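Local coordinates for protein RmpA (Streptococcus mutans, PDB 3BJV) that probably serves as the IIA component of a sugar phosphotransferase system, passing on a phosphoryl group during ascorbate uptake, at residues 3-8 against 141-145; 79-85 against 98-104; 117-121 against 151-155. The contacts are given in a common frame with arbitrary orientation. Residue numbers count along the deposited sequence, not the author numbering.

Interaction 1 (3-8 against 141-145); sequences LAQAFK and VLAMV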
loop_
_atom_site.group_PDB
_atom_site.type_symbol
_atom_site.label_atom_id
_atom_site.label_comp_id
_atom_site.label_asym_id
_atom_site.label_seq_id
_atom_site.Cartn_x
_atom_site.Cartn_y
_atom_site.Cartn_z
ATOM N N LEU A 3 1.615 -15.045 -1.064
ATOM C CA LEU A 3 0.211 -15.382 -0.788
ATOM C C LEU A 3 -0.185 -16.870 -0.817
ATOM O O LEU A 3 -0.724 -17.365 0.154
ATOM C CB LEU A 3 -0.715 -14.644 -1.747
ATOM C CG LEU A 3 -1.395 -13.357 -1.331
ATOM C CD1 LEU A 3 -2.281 -12.812 -2.463
ATOM C CD2 LEU A 3 -2.187 -13.522 -0.042
ATOM N N ALA A 4 0.035 -17.576 -1.934
ATOM C CA ALA A 4 -0.324 -19.004 -2.025
ATOM C C ALA A 4 0.232 -19.910 -0.905
ATOM O O ALA A 4 -0.475 -20.722 -0.249
ATOM C CB ALA A 4 0.075 -19.536 -3.363
ATOM N N GLN A 5 1.517 -19.760 -0.689
ATOM C CA GLN A 5 2.208 -20.531 0.288
ATOM C C GLN A 5 1.784 -20.163 1.700
ATOM O O GLN A 5 1.630 -21.054 2.520
ATOM C CB GLN A 5 3.700 -20.407 0.032
ATOM C CG GLN A 5 4.556 -20.337 1.243
ATOM C CD GLN A 5 5.355 -21.598 1.462
ATOM O OE1 GLN A 5 6.598 -21.615 1.273
ATOM N NE2 GLN A 5 4.656 -22.677 1.875
ATOM N N ALA A 6 1.568 -18.868 1.990
ATOM C CA ALA A 6 0.966 -18.454 3.267
ATOM C C ALA A 6 -0.410 -19.107 3.488
ATOM O O ALA A 6 -0.696 -19.683 4.556
ATOM C CB ALA A 6 0.848 -16.927 3.333
ATOM N N PHE A 7 -1.266 -19.004 2.483
ATOM C CA PHE A 7 -2.582 -19.617 2.546
ATOM C C PHE A 7 -2.499 -21.108 2.847
ATOM O O PHE A 7 -3.215 -21.559 3.673
ATOM C CB PHE A 7 -3.339 -19.447 1.232
ATOM C CG PHE A 7 -3.861 -18.075 0.997
ATOM C CD1 PHE A 7 -4.075 -17.187 2.059
ATOM C CD2 PHE A 7 -4.197 -17.678 -0.302
ATOM C CE1 PHE A 7 -4.573 -15.945 1.840
ATOM C CE2 PHE A 7 -4.732 -16.402 -0.546
ATOM C CZ PHE A 7 -4.914 -15.521 0.542
ATOM N N LYS A 8 -1.662 -21.857 2.123
ATOM C CA LYS A 8 -1.517 -23.293 2.340
ATOM C C LYS A 8 -0.960 -23.630 3.709
ATOM O O LYS A 8 -1.542 -24.425 4.429
ATOM C CB LYS A 8 -0.568 -23.910 1.317
ATOM C CG LYS A 8 -0.922 -23.698 -0.114
ATOM C CD LYS A 8 -0.163 -24.747 -0.938
ATOM C CE LYS A 8 0.367 -24.227 -2.283
ATOM N NZ LYS A 8 1.207 -25.277 -2.969
ATOM N N VAL A 141 -9.518 -20.390 -5.077
ATOM C CA VAL A 141 -8.922 -19.134 -4.723
ATOM C C VAL A 141 -7.478 -19.083 -5.173
ATOM O O VAL A 141 -7.032 -18.076 -5.711
ATOM C CB VAL A 141 -8.990 -18.823 -3.170
ATOM C CG1 VAL A 141 -8.115 -17.576 -2.812
ATOM C CG2 VAL A 141 -10.365 -18.581 -2.736
ATOM N N LEU A 142 -6.748 -20.152 -4.906
ATOM C CA LEU A 142 -5.344 -20.278 -5.349
ATOM C C LEU A 142 -5.232 -20.260 -6.878
ATOM O O LEU A 142 -4.301 -19.664 -7.409
ATOM C CB LEU A 142 -4.711 -21.557 -4.825
ATOM C CG LEU A 142 -4.576 -21.743 -3.332
ATOM C CD1 LEU A 142 -4.208 -23.188 -3.078
ATOM C CD2 LEU A 142 -3.516 -20.813 -2.785
ATOM N N ALA A 143 -6.182 -20.852 -7.609
ATOM C CA ALA A 143 -6.134 -20.651 -9.071
ATOM C C ALA A 143 -6.189 -19.140 -9.427
ATOM O O ALA A 143 -5.369 -18.661 -10.232
ATOM C CB ALA A 143 -7.211 -21.460 -9.800
ATOM N N MET A 144 -7.079 -18.388 -8.787
ATOM C CA MET A 144 -7.036 -16.917 -8.878
ATOM C C MET A 144 -5.715 -16.252 -8.492
ATOM O O MET A 144 -5.274 -15.322 -9.154
ATOM C CB MET A 144 -8.152 -16.284 -8.065
ATOM C CG MET A 144 -9.512 -16.484 -8.709
ATOM S SD MET A 144 -10.847 -15.710 -7.771
ATOM C CE MET A 144 -10.498 -13.952 -7.923
ATOM N N VAL A 145 -5.072 -16.733 -7.431
ATOM C CA VAL A 145 -3.785 -16.194 -7.037
ATOM C C VAL A 145 -2.761 -16.408 -8.145
ATOM O O VAL A 145 -2.014 -15.488 -8.465
ATOM C CB VAL A 145 -3.283 -16.765 -5.697
ATOM C CG1 VAL A 145 -1.807 -16.440 -5.485
ATOM C CG2 VAL A 145 -4.149 -16.252 -4.522
#
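Leu142, Val145 and Phe7 carry most of this contact between the first helix, 3-10, and the last, 138-147. The two short segments run nearly antiparallel, at 159°, with their axes 10.2 Å apart at closest approach. Leu142 leaves its helix sideways, yet its CD2 methyl reaches over the small side chain of Ala4. Leu142 CD2 lies 3.7 Å from Ala4 CA and 3.9 Å from Ala4 CB. Leu142 CD2 also sits 4.1 Å from Phe7 CD2, at the edge of the ring. The CA-to-CB bond of Val145, one turn further on, points toward helix 3-10. Val145 CG2 meets Phe7 CE2 at 4.0 Å, again at the ring edge, and Val145 CG1 is 4.2 Å from Ala4 CB and 4.3 Å from Leu3 CB. Val141 CG1 adds a contact of 4.2 Å to Phe7 CE2. Ile13 of strand 13-17 touches both Phe7 and Val141, and Phe7 also packs on Phe80 and Leu82 of strand 79-85. The two helices thus share one layer of the alpha/beta sandwich, against the central sheet. No hydrogen bond crosses between the segments. The helices are held together here by apolar packing of methyl groups and a ring edge.

Interaction 2 (79-85 against 98-104); sequences AFSLVTL and QVLLALA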
loop_
_atom_site.group_PDB
_atom_site.type_symbol
_atom_site.label_atom_id
_atom_site.label_comp_id
_atom_site.label_asym_id
_atom_site.label_seq_id
_atom_site.Cartn_x
_atom_site.Cartn_y
_atom_site.Cartn_z
ATOM N N ALA A 79 2.215 -13.525 7.370
ATOM C CA ALA A 79 1.155 -14.491 6.968
ATOM C C ALA A 79 -0.026 -13.724 6.520
ATOM O O ALA A 79 -0.101 -12.516 6.788
ATOM C CB ALA A 79 0.776 -15.426 8.126
ATOM N N PHE A 80 -0.922 -14.428 5.836
ATOM C CA PHE A 80 -2.155 -13.897 5.323
ATOM C C PHE A 80 -3.268 -14.895 5.586
ATOM O O PHE A 80 -3.006 -16.077 5.649
ATOM C CB PHE A 80 -2.094 -13.750 3.798
ATOM C CG PHE A 80 -1.009 -12.868 3.286
ATOM C CD1 PHE A 80 0.221 -13.404 2.893
ATOM C CD2 PHE A 80 -1.231 -11.497 3.104
ATOM C CE1 PHE A 80 1.222 -12.584 2.382
ATOM C CE2 PHE A 80 -0.218 -10.656 2.548
ATOM C CZ PHE A 80 0.978 -11.206 2.182
ATOM N N SER A 81 -4.512 -14.403 5.689
ATOM C CA SER A 81 -5.678 -15.247 5.537
ATOM C C SER A 81 -6.694 -14.627 4.537
ATOM O O SER A 81 -6.583 -13.498 4.134
ATOM C CB SER A 81 -6.348 -15.461 6.877
ATOM O OG SER A 81 -7.011 -14.268 7.239
ATOM N N LEU A 82 -7.667 -15.408 4.119
ATOM C CA LEU A 82 -8.701 -14.939 3.261
ATOM C C LEU A 82 -9.993 -15.596 3.715
ATOM O O LEU A 82 -10.088 -16.843 3.835
ATOM C CB LEU A 82 -8.390 -15.266 1.808
ATOM C CG LEU A 82 -9.266 -14.548 0.774
ATOM C CD1 LEU A 82 -8.424 -14.351 -0.435
ATOM C CD2 LEU A 82 -10.519 -15.362 0.433
ATOM N N VAL A 83 -10.977 -14.735 3.969
ATOM C CA VAL A 83 -12.292 -15.127 4.431
ATOM C C VAL A 83 -13.289 -14.438 3.474
ATOM O O VAL A 83 -13.108 -13.253 3.162
ATOM C CB VAL A 83 -12.509 -14.622 5.885
ATOM C CG1 VAL A 83 -14.017 -14.446 6.212
ATOM C CG2 VAL A 83 -11.812 -15.540 6.938
ATOM N N THR A 84 -14.326 -15.154 3.029
ATOM C CA THR A 84 -15.436 -14.555 2.269
ATOM C C THR A 84 -16.710 -14.751 3.074
ATOM O O THR A 84 -16.880 -15.766 3.706
ATOM C CB THR A 84 -15.634 -15.226 0.914
ATOM O OG1 THR A 84 -15.857 -16.623 1.097
ATOM C CG2 THR A 84 -14.397 -15.016 -0.023
ATOM N N LEU A 85 -17.554 -13.739 3.114
ATOM C CA LEU A 85 -18.863 -13.771 3.795
ATOM C C LEU A 85 -20.019 -14.080 2.810
ATOM O O LEU A 85 -19.918 -13.795 1.592
ATOM C CB LEU A 85 -19.131 -12.394 4.478
ATOM C CG LEU A 85 -18.044 -11.960 5.462
ATOM C CD1 LEU A 85 -18.304 -10.614 5.854
ATOM C CD2 LEU A 85 -18.089 -12.827 6.712
ATOM N N GLN A 98 -17.376 -7.694 1.940
ATOM C CA GLN A 98 -17.692 -9.098 1.787
ATOM C C GLN A 98 -16.483 -10.044 1.748
ATOM O O GLN A 98 -16.624 -11.234 1.929
ATOM C CB GLN A 98 -18.572 -9.311 0.573
ATOM C CG GLN A 98 -19.387 -10.565 0.765
ATOM C CD GLN A 98 -20.513 -10.703 -0.238
ATOM O OE1 GLN A 98 -21.322 -11.633 -0.140
ATOM N NE2 GLN A 98 -20.591 -9.757 -1.195
ATOM N N VAL A 99 -15.289 -9.506 1.478
ATOM C CA VAL A 99 -14.064 -10.323 1.431
ATOM C C VAL A 99 -13.026 -9.745 2.390
ATOM O O VAL A 99 -12.753 -8.544 2.353
ATOM C CB VAL A 99 -13.463 -10.440 0.008
ATOM C CG1 VAL A 99 -12.337 -11.461 -0.021
ATOM C CG2 VAL A 99 -14.541 -10.794 -1.027
ATOM N N LEU A 100 -12.451 -10.600 3.244
ATOM C CA LEU A 100 -11.430 -10.139 4.185
ATOM C C LEU A 100 -10.111 -10.889 4.011
ATOM O O LEU A 100 -10.057 -12.120 4.048
ATOM C CB LEU A 100 -11.918 -10.142 5.651
ATOM C CG LEU A 100 -13.204 -9.388 5.881
ATOM C CD1 LEU A 100 -14.343 -10.382 6.048
ATOM C CD2 LEU A 100 -13.069 -8.561 7.128
ATOM N N LEU A 101 -9.062 -10.125 3.755
ATOM C CA LEU A 101 -7.744 -10.664 3.644
ATOM C C LEU A 101 -6.879 -10.046 4.773
ATOM O O LEU A 101 -6.400 -8.914 4.651
ATOM C CB LEU A 101 -7.183 -10.419 2.244
ATOM C CG LEU A 101 -6.174 -11.435 1.684
ATOM C CD1 LEU A 101 -6.034 -11.243 0.146
ATOM C CD2 LEU A 101 -4.814 -11.267 2.377
ATOM N N ALA A 102 -6.766 -10.774 5.884
ATOM C CA ALA A 102 -5.969 -10.345 7.028
ATOM C C ALA A 102 -4.500 -10.521 6.737
ATOM O O ALA A 102 -4.075 -11.445 6.060
ATOM C CB ALA A 102 -6.323 -11.094 8.230
ATOM N N LEU A 103 -3.720 -9.630 7.295
ATOM C CA LEU A 103 -2.364 -9.470 6.906
ATOM C C LEU A 103 -1.584 -9.500 8.196
ATOM O O LEU A 103 -1.913 -8.717 9.117
ATOM C CB LEU A 103 -2.273 -8.066 6.256
ATOM C CG LEU A 103 -0.967 -7.303 5.985
ATOM C CD1 LEU A 103 0.175 -8.303 5.597
ATOM C CD2 LEU A 103 -1.245 -6.320 4.842
ATOM N N ALA A 104 -0.560 -10.353 8.284
ATOM C CA ALA A 104 0.471 -10.198 9.328
ATOM C C ALA A 104 1.860 -9.954 8.753
ATOM O O ALA A 104 2.436 -10.884 8.144
ATOM C CB ALA A 104 0.502 -11.417 10.261
#
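This is an antiparallel strand pairing inside the central mixed sheet of the three-layer alpha/beta sandwich, its centre about 3 Å from the centre of the chain. Segments 79-85 and 98-104 lie side by side in the order Ala79 with Ala104 through to Leu85 with Gln98. Ala79 with Ala104 and Val83 with Leu100 are hydrogen-bonded pairs. Each has two hydrogen bonds: Ala79 N to Ala104 O at 2.8 Å and Ala104 N to Ala79 O at 2.7 Å, then Val83 N to Leu100 O at 2.8 Å and Leu100 N to Val83 O at 2.7 Å. Ser81 N to Ala102 O, 3.0 Å, lies between them, and Leu85 N to Gln98 O, 2.9 Å, closes the far end. Phe80 with Leu103 and Thr84 with Val99 are non-hydrogen-bonded pairs.

The side chains serve two helical layers. Phe80, Leu103, Thr84 and Val99 are on one face. There Phe80 packs on Leu3 and Ala6 of helix 3-10 and on Ile119 of helix 108-123. Ala79, Ala104, Val83 and Leu100 are on the other, where helix 22-36 lies against Ala79, Val83 and Leu100. Ser81 OG is hydrogen-bonded to Ser29 O of that helix, and Thr84 OG1 is hydrogen-bonded to Gly16 N of strand 13-17, the parallel neighbour of 79-85. Apolar contacts also join the two strands: Phe80 CD2 is 3.7 Å from Leu101 CD2, and Leu85 CD1 is 4.0 Å from Leu100 CD1. CA-H...O contacts supplement the backbone bonds, among them Leu101 CA to Ser81 O at 3.1 Å.

Interaction 3 (117-121 against 151-155); sequences PQIIA and SPYLE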
loop_
_atom_site.group_PDB
_atom_site.type_symbol
_atom_site.label_atom_id
_atom_site.label_comp_id
_atom_site.label_asym_id
_atom_site.label_seq_id
_atom_site.Cartn_x
_atom_site.Cartn_y
_atom_site.Cartn_z
ATOM N N PRO A 117 1.504 -5.018 -2.784
ATOM C CA PRO A 117 1.489 -5.378 -4.191
ATOM C C PRO A 117 0.778 -6.730 -4.511
ATOM O O PRO A 117 0.141 -6.850 -5.556
ATOM C CB PRO A 117 2.974 -5.509 -4.510
ATOM C CG PRO A 117 3.708 -4.823 -3.472
ATOM C CD PRO A 117 2.887 -4.793 -2.287
ATOM N N GLN A 118 0.894 -7.739 -3.652
ATOM C CA GLN A 118 0.303 -9.051 -3.944
ATOM C C GLN A 118 -1.182 -9.023 -3.734
ATOM O O GLN A 118 -1.934 -9.682 -4.448
ATOM C CB GLN A 118 0.892 -10.124 -3.040
ATOM C CG GLN A 118 2.270 -10.620 -3.483
ATOM C CD GLN A 118 2.823 -11.627 -2.520
ATOM O OE1 GLN A 118 3.499 -11.287 -1.512
ATOM N NE2 GLN A 118 2.551 -12.879 -2.798
ATOM N N ILE A 119 -1.604 -8.253 -2.737
ATOM C CA ILE A 119 -3.010 -8.088 -2.432
ATOM C C ILE A 119 -3.708 -7.319 -3.567
ATOM O O ILE A 119 -4.797 -7.733 -4.014
ATOM C CB ILE A 119 -3.202 -7.443 -1.055
ATOM C CG1 ILE A 119 -2.827 -8.482 0.016
ATOM C CG2 ILE A 119 -4.639 -6.873 -0.886
ATOM C CD1 ILE A 119 -2.475 -7.899 1.412
ATOM N N ILE A 120 -3.065 -6.251 -4.049
ATOM C CA ILE A 120 -3.678 -5.473 -5.094
ATOM C C ILE A 120 -3.749 -6.207 -6.457
ATOM O O ILE A 120 -4.792 -6.140 -7.137
ATOM C CB ILE A 120 -3.281 -3.922 -5.128
ATOM C CG1 ILE A 120 -1.892 -3.644 -5.597
ATOM C CG2 ILE A 120 -3.486 -3.206 -3.741
ATOM C CD1 ILE A 120 -1.347 -2.373 -4.770
ATOM N N ALA A 121 -2.711 -6.987 -6.780
ATOM C CA ALA A 121 -2.749 -7.931 -7.932
ATOM C C ALA A 121 -3.986 -8.856 -7.931
ATOM O O ALA A 121 -4.660 -8.993 -8.938
ATOM C CB ALA A 121 -1.461 -8.784 -7.978
ATOM N N SER A 151 0.504 -9.504 -13.058
ATOM C CA SER A 151 0.382 -8.113 -12.655
ATOM C C SER A 151 1.758 -7.429 -12.732
ATOM O O SER A 151 2.756 -8.040 -12.393
ATOM C CB SER A 151 -0.142 -8.086 -11.212
ATOM O OG SER A 151 -0.311 -6.774 -10.693
ATOM N N PRO A 152 1.813 -6.143 -13.134
ATOM C CA PRO A 152 3.072 -5.355 -13.065
ATOM C C PRO A 152 3.587 -5.138 -11.634
ATOM O O PRO A 152 4.799 -5.019 -11.411
ATOM C CB PRO A 152 2.675 -4.009 -13.673
ATOM C CG PRO A 152 1.432 -4.306 -14.474
ATOM C CD PRO A 152 0.703 -5.334 -13.664
ATOM N N TYR A 153 2.666 -5.096 -10.671
ATOM C CA TYR A 153 3.017 -5.074 -9.260
ATOM C C TYR A 153 3.892 -6.255 -8.849
ATOM O O TYR A 153 4.689 -6.167 -7.889
ATOM C CB TYR A 153 1.749 -4.970 -8.394
ATOM C CG TYR A 153 1.027 -3.675 -8.651
ATOM C CD1 TYR A 153 -0.233 -3.655 -9.250
ATOM C CD2 TYR A 153 1.628 -2.465 -8.343
ATOM C CE1 TYR A 153 -0.877 -2.464 -9.523
ATOM C CE2 TYR A 153 1.021 -1.286 -8.615
ATOM C CZ TYR A 153 -0.244 -1.277 -9.198
ATOM O OH TYR A 153 -0.854 -0.052 -9.427
ATOM N N LEU A 154 3.779 -7.352 -9.587
ATOM C CA LEU A 154 4.529 -8.552 -9.170
ATOM C C LEU A 154 5.911 -8.727 -9.859
ATOM O O LEU A 154 6.679 -9.592 -9.463
ATOM C CB LEU A 154 3.650 -9.839 -9.238
ATOM C CG LEU A 154 2.408 -9.843 -8.341
ATOM C CD1 LEU A 154 1.822 -11.218 -8.214
ATOM C CD2 LEU A 154 2.798 -9.350 -6.983
ATOM N N GLU A 155 6.222 -7.907 -10.863
ATOM C CA GLU A 155 7.473 -8.065 -11.607
ATOM C C GLU A 155 8.763 -7.966 -10.833
ATOM O O GLU A 155 9.702 -8.657 -11.201
ATOM C CB GLU A 155 7.555 -7.124 -12.781
ATOM C CG GLU A 155 6.682 -7.552 -13.919
ATOM C CD GLU A 155 6.679 -6.534 -15.007
ATOM O OE1 GLU A 155 7.785 -6.117 -15.417
ATOM O OE2 GLU A 155 5.579 -6.122 -15.427
#
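Tyr153 lays one face of its ring over Ile120. Ile120 CG1 is 4.2 Å from the centroid of the Tyr153 ring and 18° off the ring normal, a CH-pi contact, and it comes within 4.0 Å of Tyr153 CD1. At the base of the same side chain, Tyr153 CB is 3.8 Å from Pro117 O and 4.1 Å from Pro117 CB. Leu154 lies beside it. Leu154 CG is 4.0 Å from Ala121 CB, and Leu154 CD2 is 3.8 Å from Gln118 CG. Ala121 CB also meets Ser151 CB at 3.6 Å, so two small side chains meet directly here. Here the C-terminal tail, which follows helix 138-147, packs on helix 108-123 of the alpha/beta sandwich. The tail curls into a short turn, with Leu154 N hydrogen-bonded to Ser151 O at 3.1 Å and a weak hydrogen bond from Tyr153 N to Ser151 OG at 3.4 Å. The contact also lies at the subunit interface. Tyr153 OH is hydrogen-bonded to Glu124 OE2 of the second subunit, and the Tyr153 side chain packs on Leu60 of that subunit. Ile120 meets Ile120 of the second subunit.

How the interactions relate
The chain starts on helix 3-10, and interaction 1 closes the widest loop by bringing helix 138-147 back against it. Interaction 2 is nested in that loop: strand 79-85 pairs with strand 96-104 after a short excursion through strand 88-90. The chain then runs directly into helix 108-123, where interaction 3 opens. It closes past helix 138-147, so it crosses interaction 1 and follows interaction 2 in series. Interactions 1 and 2 touch where Leu3, Ala6 and Phe7 pack on strand 79-85. Ile119 of 117-121 meets Phe80, Leu101 and Leu103. The terminal helices, the central sheet and the C-terminal tail are thereby joined.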